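Local atomic coordinates of EtuB protein (Clostridium kluyveri DSM 555, PDB entry 3IO0), a protein that probably builds part of the protein shell of a bacterial microcompartment associated with ethanol utilisation, as a trimer of chains with two BMC domains each. Residues Q125-A130 and Q144-M149. Sequence-based numbering, arbitrary orientation.
Sequences QYTARA and QAFGIM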
loop_
_atom_site.group_PDB
_atom_site.type_symbol
_atom_site.label_atom_id
_atom_site.label_comp_id
_atom_site.label_asym_id
_atom_site.label_seq_id
_atom_site.Cartn_x
_atom_site.Cartn_y
_atom_site.Cartn_z
ATOM N N GLN A 125 -20.668 2.951 -9.322
ATOM C CA GLN A 125 -21.437 1.717 -9.410
ATOM C C GLN A 125 -22.818 1.905 -8.816
ATOM O O GLN A 125 -23.012 2.732 -7.922
ATOM C CB GLN A 125 -20.733 0.575 -8.673
ATOM C CG GLN A 125 -19.399 0.121 -9.279
ATOM C CD GLN A 125 -19.532 -0.544 -10.646
ATOM O OE1 GLN A 125 -20.642 -0.770 -11.151
ATOM N NE2 GLN A 125 -18.389 -0.867 -11.248
ATOM N N TYR A 126 -23.770 1.114 -9.305
ATOM C CA TYR A 126 -25.154 1.173 -8.842
ATOM C C TYR A 126 -25.744 -0.221 -8.690
ATOM O O TYR A 126 -25.420 -1.118 -9.469
ATOM C CB TYR A 126 -26.011 1.987 -9.820
ATOM C CG TYR A 126 -27.501 1.897 -9.548
ATOM C CD1 TYR A 126 -28.068 2.555 -8.461
ATOM C CD2 TYR A 126 -28.342 1.145 -10.376
ATOM C CE1 TYR A 126 -29.426 2.464 -8.199
ATOM C CE2 TYR A 126 -29.702 1.053 -10.118
ATOM C CZ TYR A 126 -30.234 1.717 -9.027
ATOM O OH TYR A 126 -31.578 1.650 -8.752
ATOM N N THR A 127 -26.598 -0.394 -7.685
ATOM C CA THR A 127 -27.431 -1.589 -7.543
ATOM C C THR A 127 -28.800 -1.144 -7.037
ATOM O O THR A 127 -28.900 -0.133 -6.328
ATOM C CB THR A 127 -26.814 -2.616 -6.569
ATOM O OG1 THR A 127 -27.783 -3.606 -6.200
ATOM C CG2 THR A 127 -26.311 -1.939 -5.315
ATOM N N ALA A 128 -29.847 -1.883 -7.406
ATOM C CA ALA A 128 -31.204 -1.562 -6.970
ATOM C C ALA A 128 -31.627 -2.312 -5.692
ATOM O O ALA A 128 -32.512 -1.851 -4.971
ATOM C CB ALA A 128 -32.182 -1.796 -8.092
ATOM N N ARG A 129 -31.022 -3.471 -5.435
ATOM C CA ARG A 129 -31.155 -4.167 -4.150
ATOM C C ARG A 129 -29.758 -4.495 -3.711
ATOM O O ARG A 129 -29.140 -5.417 -4.257
ATOM C CB ARG A 129 -31.914 -5.507 -4.229
ATOM C CG ARG A 129 -33.368 -5.449 -4.674
ATOM C CD ARG A 129 -34.336 -6.072 -3.647
ATOM N NE ARG A 129 -33.938 -7.375 -3.093
ATOM C CZ ARG A 129 -34.591 -7.980 -2.095
ATOM N NH1 ARG A 129 -35.647 -7.403 -1.540
ATOM N NH2 ARG A 129 -34.195 -9.157 -1.634
ATOM N N ALA A 130 -29.232 -3.756 -2.744
ATOM C CA ALA A 130 -27.975 -4.159 -2.162
ATOM C C ALA A 130 -28.275 -5.393 -1.321
ATOM O O ALA A 130 -29.291 -5.427 -0.629
ATOM C CB ALA A 130 -27.410 -3.059 -1.323
ATOM N N GLN A 144 -32.203 -2.015 -0.196
ATOM C CA GLN A 144 -32.361 -0.675 -0.743
ATOM C C GLN A 144 -31.409 -0.444 -1.902
ATOM O O GLN A 144 -30.424 -1.159 -2.031
ATOM C CB GLN A 144 -32.117 0.353 0.366
ATOM C CG GLN A 144 -33.089 0.216 1.548
ATOM C CD GLN A 144 -34.519 0.035 1.073
ATOM O OE1 GLN A 144 -35.124 -1.009 1.302
ATOM N NE2 GLN A 144 -35.051 1.039 0.363
ATOM N N ALA A 145 -31.698 0.545 -2.747
ATOM C CA ALA A 145 -30.771 0.934 -3.814
ATOM C C ALA A 145 -29.463 1.415 -3.184
ATOM O O ALA A 145 -29.453 1.886 -2.039
ATOM C CB ALA A 145 -31.371 2.017 -4.685
ATOM N N PHE A 146 -28.363 1.306 -3.922
ATOM C CA PHE A 146 -27.048 1.569 -3.353
ATOM C C PHE A 146 -26.096 2.112 -4.406
ATOM O O PHE A 146 -26.104 1.645 -5.549
ATOM C CB PHE A 146 -26.499 0.275 -2.747
ATOM C CG PHE A 146 -25.288 0.459 -1.891
ATOM C CD1 PHE A 146 -25.352 1.194 -0.719
ATOM C CD2 PHE A 146 -24.084 -0.139 -2.241
ATOM C CE1 PHE A 146 -24.228 1.356 0.078
ATOM C CE2 PHE A 146 -22.944 0.014 -1.451
ATOM C CZ PHE A 146 -23.019 0.759 -0.289
ATOM N N GLY A 147 -25.281 3.093 -4.021
ATOM C CA GLY A 147 -24.289 3.671 -4.929
ATOM C C GLY A 147 -22.871 3.664 -4.379
ATOM O O GLY A 147 -22.676 3.829 -3.167
ATOM N N ILE A 148 -21.884 3.477 -5.262
ATOM C CA ILE A 148 -20.474 3.535 -4.875
ATOM C C ILE A 148 -19.665 4.483 -5.768
ATOM O O ILE A 148 -19.714 4.394 -6.996
ATOM C CB ILE A 148 -19.824 2.145 -4.872
ATOM C CG1 ILE A 148 -20.579 1.208 -3.934
ATOM C CG2 ILE A 148 -18.340 2.234 -4.483
ATOM C CD1 ILE A 148 -20.253 -0.236 -4.155
ATOM N N MET A 149 -18.913 5.378 -5.136
ATOM C CA MET A 149 -18.185 6.432 -5.823
ATOM C C MET A 149 -16.759 6.440 -5.356
ATOM O O MET A 149 -16.505 6.331 -4.153
ATOM C CB MET A 149 -18.722 7.778 -5.377
ATOM C CG MET A 149 -19.788 8.370 -6.215
ATOM S SD MET A 149 -20.693 9.475 -5.136
ATOM C CE MET A 149 -21.875 8.308 -4.485
#
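Thr127 and Phe146 face each other as an antiparallel hydrogen-bonded pair, each using both its N-H and its C=O: Thr127 N gives to Phe146 O at 3.0 Å, and Phe146 N to Thr127 O at 2.9 Å. Gln125 and Ile148 repeat the pattern, with Gln125 N 2.9 Å from Ile148 O and a return bond from Ile148 N to Gln125 O. Between them lies the non-hydrogen-bonded pair of Tyr126 and Gly147. Gly147 turns its own backbone to Ile193 of strand 189-195, as expected of an interior strand, while its CA-H meets Gln125 O.

Beyond Thr127 the strand ends, yet one more bond, Ala130 N to Gln144 O at 2.9 Å and nearly straight (170°), ties the departing loop to the entry of strand 145-152. Thr127 OG1, anti to the backbone N (chi1 166°), accepts a weak bond from Arg129 N. Arg129 O is taken by Lys61 NZ.

Thr127, beta-branched and so at ease in an extended backbone, puts CG2 at the edge of the Phe146 ring, near its plane, 3.4 Å from Phe146 CB. Ala130, small enough for close approach, brings CB to 3.7 Å from the same Phe146 CB, and the ring meets Phe134 of helix 132-138. On the other sheet face, Tyr126 packs CE1 against Ala145 CB (4.0 Å) and rests on helix 197-217. Gln125 is buried, and the amide nitrogen at its tip is satisfied outside the pair of strands, NE2 bonding to Tyr110 O and Glu123 OE2.

This pairing joins neighbouring strands of the second BMC domain's antiparallel sheet. Its polarity resides almost wholly in main-chain amides and carbonyls, so directional backbone bonds set the register while largely apolar contacts fasten the sheet to helices on both faces.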